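Local coordinates for HTH-type transcriptional regulator LysG (Mycobacterium tuberculosis, PDB 3ISP), which probably activates expression of the exporter LysE and represses its own gene, acting as a homodimeric DNA-binding transcription factor of the LysR family, at residues F240-A245 and G291-Q296. Residues are numbered along the deposited sequence; the frame is centred on the assembly and turned at random.
Sequences FPEKLA and GLYRGQ
E242, in the first turn of helix 242-251, meets Y293 of the irregular tail 291-296 without any backbone pairing between the two segments; segment 240-245 passes from strand 238-241 into helix 242-251. P241 is the N-cap residue: its ring holds phi in the narrow range around -60° that suits the start of a helix, and its carbonyl O accepts from L244 N (2.8 Å) and A245 N. The contact itself is small and lies at the surface, with about 68 Å² buried in all. E242 has CG anti to its own N (chi1 180°) and an extended chain beyond, a reach that a glutamate's length allows, and this carries the carboxylate out to the tyrosine hydroxyl. E242 OE2 lies 3.0 Å from Y293 OH and E242 OE1 3.5 Å from it, while the carboxylate and ring planes stand nearly perpendicular, 86° apart. Tyrosine fits here because its polar end can meet the acid while its ring carries the hydroxyl out to the carboxylate. Farther along the tail, the positive phi of G295 favours glycine. Segment 240-245 belongs to the LysR substrate-binding domain, and both segments bond to strand 155-169: E242 and Y293 make backbone hydrogen bonds to R164 and E162 respectively, so the tail after helix 276-288 and the start of helix 242-251 meet beside the same strand.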
loop_
_atom_site.group_PDB
_atom_site.type_symbol
_atom_site.label_atom_id
_atom_site.label_comp_id
_atom_site.label_asym_id
_atom_site.label_seq_id
_atom_site.Cartn_x
_atom_site.Cartn_y
_atom_site.Cartn_z
ATOM N N PHE A 240 -4.745 -3.549 -28.212
ATOM C CA PHE A 240 -3.924 -4.712 -28.526
ATOM C C PHE A 240 -2.665 -4.347 -29.292
ATOM O O PHE A 240 -2.711 -3.590 -30.258
ATOM C CB PHE A 240 -4.723 -5.690 -29.391
ATOM C CG PHE A 240 -5.603 -6.627 -28.611
ATOM C CD1 PHE A 240 -5.267 -7.960 -28.479
ATOM C CD2 PHE A 240 -6.772 -6.181 -28.030
ATOM C CE1 PHE A 240 -6.081 -8.837 -27.770
ATOM C CE2 PHE A 240 -7.590 -7.056 -27.329
ATOM C CZ PHE A 240 -7.241 -8.386 -27.198
ATOM N N PRO A 241 -1.527 -4.907 -28.881
ATOM C CA PRO A 241 -0.338 -4.716 -29.708
ATOM C C PRO A 241 -0.704 -5.107 -31.122
ATOM O O PRO A 241 -1.262 -6.177 -31.312
ATOM C CB PRO A 241 0.656 -5.722 -29.131
ATOM C CG PRO A 241 0.237 -5.880 -27.723
ATOM C CD PRO A 241 -1.269 -5.777 -27.725
ATOM N N GLU A 242 -0.415 -4.252 -32.093
ATOM C CA GLU A 242 -0.762 -4.557 -33.469
ATOM C C GLU A 242 -0.270 -5.914 -33.941
ATOM O O GLU A 242 -0.988 -6.596 -34.651
ATOM C CB GLU A 242 -0.293 -3.470 -34.427
ATOM C CG GLU A 242 -0.638 -3.770 -35.861
ATOM C CD GLU A 242 0.036 -2.830 -36.825
ATOM O OE1 GLU A 242 -0.116 -1.606 -36.646
ATOM O OE2 GLU A 242 0.709 -3.319 -37.760
ATOM N N LYS A 243 0.936 -6.319 -33.565
ATOM C CA LYS A 243 1.429 -7.628 -33.992
ATOM C C LYS A 243 0.400 -8.723 -33.684
ATOM O O LYS A 243 0.257 -9.692 -34.438
ATOM C CB LYS A 243 2.764 -7.972 -33.326
ATOM C CG LYS A 243 3.484 -9.161 -33.980
ATOM C CD LYS A 243 4.755 -9.561 -33.236
ATOM C CE LYS A 243 5.608 -10.542 -34.044
ATOM N NZ LYS A 243 4.891 -11.807 -34.408
ATOM N N LEU A 244 -0.311 -8.547 -32.571
ATOM C CA LEU A 244 -1.285 -9.516 -32.066
ATOM C C LEU A 244 -2.672 -9.397 -32.708
ATOM O O LEU A 244 -3.421 -10.374 -32.767
ATOM C CB LEU A 244 -1.419 -9.356 -30.548
ATOM C CG LEU A 244 -0.675 -10.315 -29.625
ATOM C CD1 LEU A 244 0.540 -10.905 -30.312
ATOM C CD2 LEU A 244 -0.300 -9.634 -28.312
ATOM N N ALA A 245 -3.017 -8.194 -33.163
ATOM C CA ALA A 245 -4.304 -7.947 -33.815
ATOM C C ALA A 245 -4.214 -8.282 -35.292
ATOM O O ALA A 245 -5.223 -8.546 -35.936
ATOM C CB ALA A 245 -4.718 -6.499 -33.642
ATOM N N GLY A 291 11.762 -4.684 -35.428
ATOM C CA GLY A 291 10.463 -4.681 -36.060
ATOM C C GLY A 291 9.437 -3.753 -35.448
ATOM O O GLY A 291 8.307 -3.684 -35.932
ATOM N N LEU A 292 9.798 -3.053 -34.380
ATOM C CA LEU A 292 8.888 -2.072 -33.798
ATOM C C LEU A 292 8.769 -0.886 -34.755
ATOM O O LEU A 292 9.500 -0.803 -35.741
ATOM C CB LEU A 292 9.390 -1.610 -32.422
ATOM C CG LEU A 292 9.327 -2.626 -31.276
ATOM C CD1 LEU A 292 10.100 -2.135 -30.078
ATOM C CD2 LEU A 292 7.892 -2.950 -30.868
ATOM N N TYR A 293 7.859 0.036 -34.472
ATOM C CA TYR A 293 7.779 1.247 -35.276
ATOM C C TYR A 293 8.919 2.199 -34.835
ATOM O O TYR A 293 9.226 2.283 -33.645
ATOM C CB TYR A 293 6.348 1.834 -35.215
ATOM C CG TYR A 293 5.360 1.009 -36.069
ATOM C CD1 TYR A 293 4.190 1.558 -36.593
ATOM C CD2 TYR A 293 5.653 -0.328 -36.389
ATOM C CE1 TYR A 293 3.314 0.776 -37.393
ATOM C CE2 TYR A 293 4.818 -1.104 -37.180
ATOM C CZ TYR A 293 3.649 -0.557 -37.686
ATOM O OH TYR A 293 2.851 -1.373 -38.469
ATOM N N ARG A 294 9.601 2.863 -35.771
ATOM C CA ARG A 294 10.784 3.622 -35.366
ATOM C C ARG A 294 10.501 4.792 -34.401
ATOM O O ARG A 294 11.277 5.025 -33.475
ATOM C CB ARG A 294 11.689 4.003 -36.566
ATOM C CG ARG A 294 11.521 5.388 -37.150
ATOM C CD ARG A 294 12.636 6.332 -36.718
ATOM N NE ARG A 294 12.082 7.641 -36.339
ATOM C CZ ARG A 294 11.768 8.615 -37.193
ATOM N NH1 ARG A 294 11.969 8.459 -38.501
ATOM N NH2 ARG A 294 11.258 9.749 -36.733
ATOM N N GLY A 295 9.390 5.498 -34.606
ATOM C CA GLY A 295 8.913 6.514 -33.673
ATOM C C GLY A 295 9.894 7.573 -33.177
ATOM O O GLY A 295 10.531 8.261 -33.975
ATOM N N GLN A 296 9.992 7.693 -31.849
ATOM C CA GLN A 296 10.866 8.652 -31.131
ATOM C C GLN A 296 10.353 10.088 -31.173
ATOM O O GLN A 296 9.873 10.550 -32.206
ATOM C CB GLN A 296 12.310 8.616 -31.623
ATOM C CG GLN A 296 12.653 9.773 -32.550
ATOM C CD GLN A 296 14.150 10.048 -32.636
ATOM O OE1 GLN A 296 14.590 11.204 -32.556
ATOM N NE2 GLN A 296 14.942 8.986 -32.792
#